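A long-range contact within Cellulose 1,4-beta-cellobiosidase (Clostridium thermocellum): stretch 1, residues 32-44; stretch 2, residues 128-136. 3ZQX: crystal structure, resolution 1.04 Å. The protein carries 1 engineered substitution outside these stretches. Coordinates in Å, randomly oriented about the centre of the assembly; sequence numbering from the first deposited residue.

Stretch 1 (32-44) DYSLKDIVLRYYF
Stretch 2 128-136: GKVTLYKNG

Four backbone hydrogen bonds hold these two strands as antiparallel neighbours, in two reciprocal pairs. Val-39 N donates to Tyr-133 O at 2.9 Å and Tyr-133 N returns to Val-39 O at 2.8 Å; two residues along, Arg-41 N reaches Thr-131 O at 3.0 Å and Thr-131 N reaches Arg-41 O at 3.1 Å. All four are fairly straight, with angles at hydrogen of 154 to 166°. The strand directions differ by 159° and the axes approach to 4.6 Å. Between the two bonded pairs sits the non-hydrogen-bonded pair Leu-40 and Leu-132, CA to CA 4.6 Å, against 5.0 Å for Val-39 and Tyr-133 and 5.3 Å for Arg-41 and Thr-131. Here the carbonyls also take CA-H contacts: Leu-132 CA lies 3.2 Å from Val-39 O, and Leu-40 CA 3.3 Å from Thr-131 O. To build the ladder, keep phi between -131 and -102° and psi between 127 and 153° from Val-39 to Arg-41 and from Thr-131 to Tyr-133.

Two side-chain hydrogen bonds extend the pairing. Tyr-43 (chi1 m, chi2 -84°) brings its OH to Thr-131 OG1 (chi1 p) at 2.8 Å, with the threonine oxygen near the plane of the tyrosine ring. A water joins this cluster, 2.7 Å from Tyr-43 OH and 3.3 Å from Tyr-133 OH, and accepts from Arg-41 NH1 at 3.0 Å. Farther out, Lys-134 NZ donates to Tyr-33 OH at 3.1 Å. The lysine bends to do so (t, t, p, p), laying CD over the face of the Tyr-33 ring (chi1 m, chi2 -56°), 3.8 Å from its centroid, so one side chain supplies both a CH-pi contact and a polar tip. A second water bridges the backbones of Asp-37 and Asn-135, donating to Asp-37 O at 2.7 Å and accepting from Asn-135 N at 2.8 Å.

Alternation then sorts the packing. The face carrying Leu-40 and Leu-132 is aliphatic at its centre: Leu-40 (t, t) sets CB 3.7 Å from Leu-132 CD2 (m, t), and its CG 3.7 Å from Val-130 CG1 (t). Ile-38 (m, t) extends the patch, CG2 to Leu-132 CD2 at 4.0 Å, while Tyr-42 (t, -85°) brings CD2 to 3.9 Å from Val-130 CG2.

The face of Val-39 and Tyr-133 is mixed. Val-39 CB (t) meets Tyr-133 CB (m, 84°) at 4.1 Å, and the extended Arg-41 (m, t, t) places CD 4.0 Å from Tyr-133 CE1.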

ATOM      1  N   ASP A  32      18.311 -10.044   4.897  1.00  8.96           N
ATOM      2  CA  ASP A  32      18.204  -8.605   4.693  1.00  9.19           C
ATOM      3  C   ASP A  32      17.828  -8.350   3.233  1.00  8.99           C
ATOM      4  O   ASP A  32      18.210  -9.119   2.340  1.00 10.31           O
ATOM      5  CB  ASP A  32      19.546  -7.908   4.904  1.00 10.68           C
ATOM      6  CG  ASP A  32      20.072  -7.986   6.328  1.00 11.32           C
ATOM      7  OD1 ASP A  32      19.412  -8.503   7.250  1.00 10.91           O
ATOM      8  OD2 ASP A  32      21.198  -7.492   6.519  1.00 15.68           O
ATOM      9  N   TYR A  33      17.122  -7.253   2.988  1.00  9.22           N
ATOM     10  CA  TYR A  33      16.800  -6.844   1.628  1.00  8.82           C
ATOM     11  C   TYR A  33      17.096  -5.377   1.408  1.00  8.85           C
ATOM     12  O   TYR A  33      17.255  -4.611   2.366  1.00 11.20           O
ATOM     13  CB  TYR A  33      15.312  -7.042   1.343  1.00 10.14           C
ATOM     14  CG  TYR A  33      14.837  -8.465   1.400  1.00  9.54           C
ATOM     15  CD1 TYR A  33      15.420  -9.445   0.608  1.00 10.58           C
ATOM     16  CD2 TYR A  33      13.789  -8.825   2.228  1.00 10.76           C
ATOM     17  CE1 TYR A  33      14.982 -10.743   0.642  1.00 10.82           C
ATOM     18  CE2 TYR A  33      13.333 -10.127   2.269  1.00 12.79           C
ATOM     19  CZ  TYR A  33      13.934 -11.079   1.466  1.00 11.11           C
ATOM     20  OH  TYR A  33      13.493 -12.383   1.474  1.00 13.11           O
ATOM     21  N   SER A  34      17.135  -4.984   0.141  1.00  8.75           N
ATOM     22  CA  SER A  34      16.863  -3.603  -0.212  1.00  9.53           C
ATOM     23  C   SER A  34      15.395  -3.467  -0.598  1.00  8.36           C
ATOM     24  O   SER A  34      14.870  -4.280  -1.368  1.00  9.21           O
ATOM     25  CB  SER A  34      17.710  -3.148  -1.387  1.00 10.29           C
ATOM     26  OG  SER A  34      17.296  -1.847  -1.764  1.00 10.55           O
ATOM     27  N   LEU A  35      14.740  -2.437  -0.078  1.00  8.25           N
ATOM     28  CA  LEU A  35      13.384  -2.135  -0.479  1.00  8.60           C
ATOM     29  C   LEU A  35      13.268  -1.859  -1.975  1.00  9.02           C
ATOM     30  O   LEU A  35      12.169  -1.941  -2.524  1.00  9.57           O
ATOM     31  CB  LEU A  35      12.823  -0.971   0.334  1.00  9.20           C
ATOM     32  CG  LEU A  35      12.416  -1.358   1.755  1.00 10.28           C
ATOM     33  CD1 LEU A  35      12.383  -0.139   2.658  1.00 13.88           C
ATOM     34  CD2 LEU A  35      11.058  -2.041   1.741  1.00 13.31           C
ATOM     35  N   LYS A  36      14.371  -1.553  -2.652  1.00  9.34           N
ATOM     36  CA  LYS A  36      14.295  -1.341  -4.091  1.00 10.72           C
ATOM     37  C   LYS A  36      13.776  -2.586  -4.808  1.00  9.93           C
ATOM     38  O   LYS A  36      13.281  -2.492  -5.936  1.00 12.02           O
ATOM     39  CB  LYS A  36      15.654  -0.946  -4.659  1.00 13.18           C
ATOM     40  CG  LYS A  36      16.606  -2.117  -4.828  1.00 16.54           C
ATOM     41  CD  LYS A  36      17.974  -1.666  -5.313  1.00 20.28           C
ATOM     42  CE  LYS A  36      18.927  -2.848  -5.429  1.00 22.35           C
ATOM     43  NZ  LYS A  36      18.412  -3.878  -6.379  1.00 27.32           N
ATOM     44  N   ASP A  37      13.884  -3.743  -4.151  1.00  9.61           N
ATOM     45  CA  ASP A  37      13.469  -5.023  -4.729  1.00  9.95           C
ATOM     46  C   ASP A  37      12.044  -5.441  -4.356  1.00 10.00           C
ATOM     47  O   ASP A  37      11.587  -6.510  -4.768  1.00 11.57           O
ATOM     48  CB  ASP A  37      14.454  -6.118  -4.329  1.00 10.31           C
ATOM     49  CG  ASP A  37      15.809  -5.908  -4.942  1.00 11.58           C
ATOM     50  OD1 ASP A  37      15.872  -5.454  -6.105  1.00 15.43           O
ATOM     51  OD2 ASP A  37      16.818  -6.180  -4.264  1.00 12.25           O
ATOM     52  N   ILE A  38      11.342  -4.605  -3.605  1.00  9.34           N
ATOM     53  CA  ILE A  38      10.015  -4.951  -3.103  1.00  8.98           C
ATOM     54  C   ILE A  38       8.937  -4.051  -3.704  1.00  8.08           C
ATOM     55  O   ILE A  38       9.129  -2.837  -3.804  1.00 10.20           O
ATOM     56  CB  ILE A  38      10.009  -4.886  -1.557  1.00  9.84           C
ATOM     57  CG1 ILE A  38      10.923  -5.977  -0.988  1.00 11.66           C
ATOM     58  CG2 ILE A  38       8.599  -4.997  -1.007  1.00 10.79           C
ATOM     59  CD1 ILE A  38      11.261  -5.826   0.475  1.00 12.76           C
ATOM     60  N   VAL A  39       7.829  -4.655  -4.126  1.00  8.06           N
ATOM     61  CA  VAL A  39       6.695  -3.944  -4.693  1.00  7.80           C
ATOM     62  C   VAL A  39       5.484  -4.195  -3.803  1.00  7.26           C
ATOM     63  O   VAL A  39       5.159  -5.348  -3.505  1.00  8.76           O
ATOM     64  CB  VAL A  39       6.397  -4.473  -6.111  1.00  8.24           C
ATOM     65  CG1 VAL A  39       5.115  -3.873  -6.658  1.00 11.60           C
ATOM     66  CG2 VAL A  39       7.569  -4.195  -7.051  1.00 13.77           C
ATOM     67  N   LEU A  40       4.825  -3.124  -3.374  1.00  7.45           N
ATOM     68  CA  LEU A  40       3.598  -3.213  -2.584  1.00  7.28           C
ATOM     69  C   LEU A  40       2.410  -2.766  -3.433  1.00  7.01           C
ATOM     70  O   LEU A  40       2.524  -1.796  -4.188  1.00  7.25           O
ATOM     71  CB  LEU A  40       3.724  -2.320  -1.341  1.00  7.81           C
ATOM     72  CG  LEU A  40       2.510  -2.178  -0.414  1.00  8.61           C
ATOM     73  CD1 LEU A  40       2.937  -1.879   1.023  1.00  9.89           C
ATOM     74  CD2 LEU A  40       1.542  -1.118  -0.909  1.00  8.51           C
ATOM     75  N   ARG A  41       1.274  -3.461  -3.318  1.00  6.76           N
ATOM     76  CA  ARG A  41       0.060  -3.023  -4.013  1.00  6.94           C
ATOM     77  C   ARG A  41      -1.153  -2.972  -3.096  1.00  6.63           C
ATOM     78  O   ARG A  41      -1.431  -3.914  -2.344  1.00  7.62           O
ATOM     79  CB  ARG A  41      -0.239  -3.909  -5.228  1.00  7.69           C
ATOM     80  CG  ARG A  41       0.828  -3.792  -6.295  1.00  8.08           C
ATOM     81  CD  ARG A  41       0.573  -4.687  -7.501  1.00  7.44           C
ATOM     82  NE  ARG A  41       1.618  -4.434  -8.494  1.00  8.03           N
ATOM     83  CZ  ARG A  41       1.827  -5.165  -9.582  1.00  8.70           C
ATOM     84  NH1 ARG A  41       1.081  -6.229  -9.825  1.00  9.92           N
ATOM     85  NH2 ARG A  41       2.802  -4.830 -10.420  1.00  9.50           N
ATOM     86  N   TYR A  42      -1.851  -1.838  -3.171  1.00  6.91           N
ATOM     87  CA  TYR A  42      -3.121  -1.603  -2.496  1.00  7.12           C
ATOM     88  C   TYR A  42      -4.193  -1.472  -3.571  1.00  7.04           C
ATOM     89  O   TYR A  42      -4.130  -0.575  -4.414  1.00  6.94           O
ATOM     90  CB  TYR A  42      -3.039  -0.312  -1.655  1.00  7.61           C
ATOM     91  CG  TYR A  42      -4.350   0.090  -0.995  1.00  7.21           C
ATOM     92  CD1 TYR A  42      -5.299   0.836  -1.679  1.00  8.12           C
ATOM     93  CD2 TYR A  42      -4.637  -0.288   0.315  1.00  7.63           C
ATOM     94  CE1 TYR A  42      -6.498   1.195  -1.080  1.00  7.96           C
ATOM     95  CE2 TYR A  42      -5.832   0.056   0.917  1.00  7.80           C
ATOM     96  CZ  TYR A  42      -6.761   0.800   0.224  1.00  7.81           C
ATOM     97  OH  TYR A  42      -7.943   1.125   0.854  1.00  8.35           O
ATOM     98  N   TYR A  43      -5.155  -2.390  -3.549  1.00  7.22           N
ATOM     99  CA  TYR A  43      -6.130  -2.542  -4.627  1.00  7.70           C
ATOM    100  C   TYR A  43      -7.374  -1.710  -4.390  1.00  6.94           C
ATOM    101  O   TYR A  43      -7.995  -1.792  -3.329  1.00  7.67           O
ATOM    102  CB  TYR A  43      -6.494  -4.026  -4.788  1.00  8.12           C
ATOM    103  CG  TYR A  43      -5.284  -4.860  -5.129  1.00  7.85           C
ATOM    104  CD1 TYR A  43      -4.855  -4.978  -6.440  1.00  8.35           C
ATOM    105  CD2 TYR A  43      -4.524  -5.470  -4.129  1.00  7.98           C
ATOM    106  CE1 TYR A  43      -3.720  -5.708  -6.761  1.00  8.32           C
ATOM    107  CE2 TYR A  43      -3.388  -6.202  -4.435  1.00  8.35           C
ATOM    108  CZ  TYR A  43      -2.992  -6.321  -5.749  1.00  8.05           C
ATOM    109  OH  TYR A  43      -1.856  -7.042  -6.030  1.00  8.56           O
ATOM    110  N   PHE A  44      -7.726  -0.891  -5.378  1.00  7.47           N
ATOM    111  CA  PHE A  44      -8.928  -0.089  -5.301  1.00  7.69           C
ATOM    112  C   PHE A  44      -9.422   0.185  -6.702  1.00  7.38           C
ATOM    113  O   PHE A  44      -8.634   0.232  -7.648  1.00  7.98           O
ATOM    114  CB  PHE A  44      -8.668   1.225  -4.537  1.00  8.26           C
ATOM    115  CG  PHE A  44      -7.876   2.259  -5.306  1.00  8.01           C
ATOM    116  CD1 PHE A  44      -6.494   2.192  -5.400  1.00  7.52           C
ATOM    117  CD2 PHE A  44      -8.531   3.317  -5.920  1.00  8.67           C
ATOM    118  CE1 PHE A  44      -5.781   3.159  -6.094  1.00  7.76           C
ATOM    119  CE2 PHE A  44      -7.825   4.291  -6.625  1.00  8.54           C
ATOM    120  CZ  PHE A  44      -6.441   4.218  -6.695  1.00  8.42           C
ATOM    121  N   GLY A 128      -3.704  -9.431   4.658  1.00 10.72           N
ATOM    122  CA  GLY A 128      -3.473 -10.170   3.436  1.00 12.82           C
ATOM    123  C   GLY A 128      -4.041  -9.553   2.174  1.00 11.22           C
ATOM    124  O   GLY A 128      -3.830 -10.095   1.086  1.00 13.72           O
ATOM    125  N   LYS A 129      -4.762  -8.440   2.287  1.00  9.11           N
ATOM    126  CA  LYS A 129      -5.344  -7.826   1.092  1.00  9.37           C
ATOM    127  C   LYS A 129      -4.482  -6.724   0.483  1.00  8.58           C
ATOM    128  O   LYS A 129      -4.886  -6.099  -0.490  1.00  9.43           O
ATOM    129  CB  LYS A 129      -6.772  -7.352   1.345  1.00 10.85           C
ATOM    130  CG  LYS A 129      -7.732  -8.502   1.607  1.00 14.11           C
ATOM    131  CD  LYS A 129      -9.143  -8.002   1.874  1.00 20.24           C
ATOM    132  CE  LYS A 129     -10.092  -9.158   2.142  1.00 27.05           C
ATOM    133  NZ  LYS A 129     -11.461  -8.677   2.484  1.00 33.68           N
ATOM    134  N   VAL A 130      -3.304  -6.507   1.056  1.00  8.53           N
ATOM    135  CA  VAL A 130      -2.265  -5.685   0.447  1.00  8.87           C
ATOM    136  C   VAL A 130      -1.126  -6.641   0.157  1.00  8.18           C
ATOM    137  O   VAL A 130      -0.684  -7.365   1.045  1.00 10.67           O
ATOM    138  CB  VAL A 130      -1.830  -4.540   1.390  1.00  9.29           C
ATOM    139  CG1 VAL A 130      -0.599  -3.804   0.865  1.00 10.22           C
ATOM    140  CG2 VAL A 130      -2.989  -3.580   1.592  1.00  9.76           C
ATOM    141  N   THR A 131      -0.648  -6.648  -1.076  1.00  7.84           N
ATOM    142  CA  THR A 131       0.319  -7.647  -1.515  1.00  8.08           C
ATOM    143  C   THR A 131       1.735  -7.096  -1.563  1.00  7.48           C
ATOM    144  O   THR A 131       1.956  -5.881  -1.694  1.00  8.27           O
ATOM    145  CB  THR A 131      -0.020  -8.169  -2.906  1.00  8.59           C
ATOM    146  OG1 THR A 131      -0.165  -7.039  -3.770  1.00  8.36           O
ATOM    147  CG2 THR A 131      -1.301  -9.008  -2.889  1.00  9.82           C
ATOM    148  N   LEU A 132       2.693  -8.002  -1.387  1.00  7.72           N
ATOM    149  CA  LEU A 132       4.091  -7.728  -1.700  1.00  7.90           C
ATOM    150  C   LEU A 132       4.595  -8.704  -2.747  1.00  7.66           C
ATOM    151  O   LEU A 132       4.311  -9.909  -2.678  1.00  8.84           O
ATOM    152  CB  LEU A 132       4.991  -7.869  -0.477  1.00  8.39           C
ATOM    153  CG  LEU A 132       4.710  -6.947   0.695  1.00  8.77           C
ATOM    154  CD1 LEU A 132       5.612  -7.302   1.870  1.00 10.12           C
ATOM    155  CD2 LEU A 132       4.872  -5.487   0.287  1.00  9.29           C
ATOM    156  N   TYR A 133       5.375  -8.166  -3.685  1.00  8.29           N
ATOM    157  CA  TYR A 133       6.083  -8.943  -4.695  1.00  8.96           C
ATOM    158  C   TYR A 133       7.572  -8.695  -4.563  1.00  9.11           C
ATOM    159  O   TYR A 133       8.010  -7.578  -4.231  1.00  9.78           O
ATOM    160  CB  TYR A 133       5.644  -8.543  -6.104  1.00  9.72           C
ATOM    161  CG  TYR A 133       4.203  -8.870  -6.399  1.00  9.95           C
ATOM    162  CD1 TYR A 133       3.181  -8.005  -6.024  1.00 12.05           C
ATOM    163  CD2 TYR A 133       3.855 -10.052  -7.034  1.00 11.58           C
ATOM    164  CE1 TYR A 133       1.857  -8.306  -6.287  1.00 12.26           C
ATOM    165  CE2 TYR A 133       2.524 -10.358  -7.299  1.00 13.79           C
ATOM    166  CZ  TYR A 133       1.534  -9.478  -6.916  1.00 14.31           C
ATOM    167  OH  TYR A 133       0.205  -9.756  -7.167  1.00 17.13           O
ATOM    168  N   LYS A 134       8.343  -9.752  -4.779  1.00  9.53           N
ATOM    169  CA  LYS A 134       9.786  -9.674  -4.748  1.00 10.49           C
ATOM    170  C   LYS A 134      10.316 -10.787  -5.641  1.00 10.51           C
ATOM    171  O   LYS A 134       9.789 -11.903  -5.617  1.00 10.91           O
ATOM    172  CB  LYS A 134      10.244  -9.868  -3.307  1.00 11.16           C
ATOM    173  CG  LYS A 134      11.735  -9.943  -3.123  1.00 13.41           C
ATOM    174  CD  LYS A 134      12.121  -9.863  -1.650  1.00 15.10           C
ATOM    175  CE  LYS A 134      11.362 -10.875  -0.796  1.00 15.50           C
ATOM    176  NZ  LYS A 134      11.708 -12.291  -1.109  1.00 15.96           N
ATOM    177  N   ASN A 135      11.374 -10.514  -6.388  1.00 11.27           N
ATOM    178  CA  ASN A 135      11.952 -11.507  -7.280  1.00 11.99           C
ATOM    179  C   ASN A 135      10.921 -12.110  -8.227  1.00 12.63           C
ATOM    180  O   ASN A 135      10.983 -13.289  -8.544  1.00 14.64           O
ATOM    181  CB  ASN A 135      12.655 -12.612  -6.494  1.00 12.61           C
ATOM    182  CG  ASN A 135      13.610 -13.417  -7.363  1.00 13.35           C
ATOM    183  OD1 ASN A 135      14.302 -12.864  -8.219  1.00 13.76           O
ATOM    184  ND2 ASN A 135      13.645 -14.722  -7.155  1.00 14.01           N
ATOM    185  N   GLY A 136       9.971 -11.290  -8.667  1.00 13.39           N
ATOM    186  CA  GLY A 136       8.970 -11.719  -9.632  1.00 15.66           C
ATOM    187  C   GLY A 136       7.914 -12.647  -9.064  1.00 15.31           C
ATOM    188  O   GLY A 136       7.145 -13.258  -9.813  1.00 21.20           O
TER
HETATM  189  O   HOH W   1      12.624  -8.040  -6.709  1.00 14.13           O
HETATM  190  O   HOH W   2      -1.421  -7.329  -8.685  1.00 11.62           O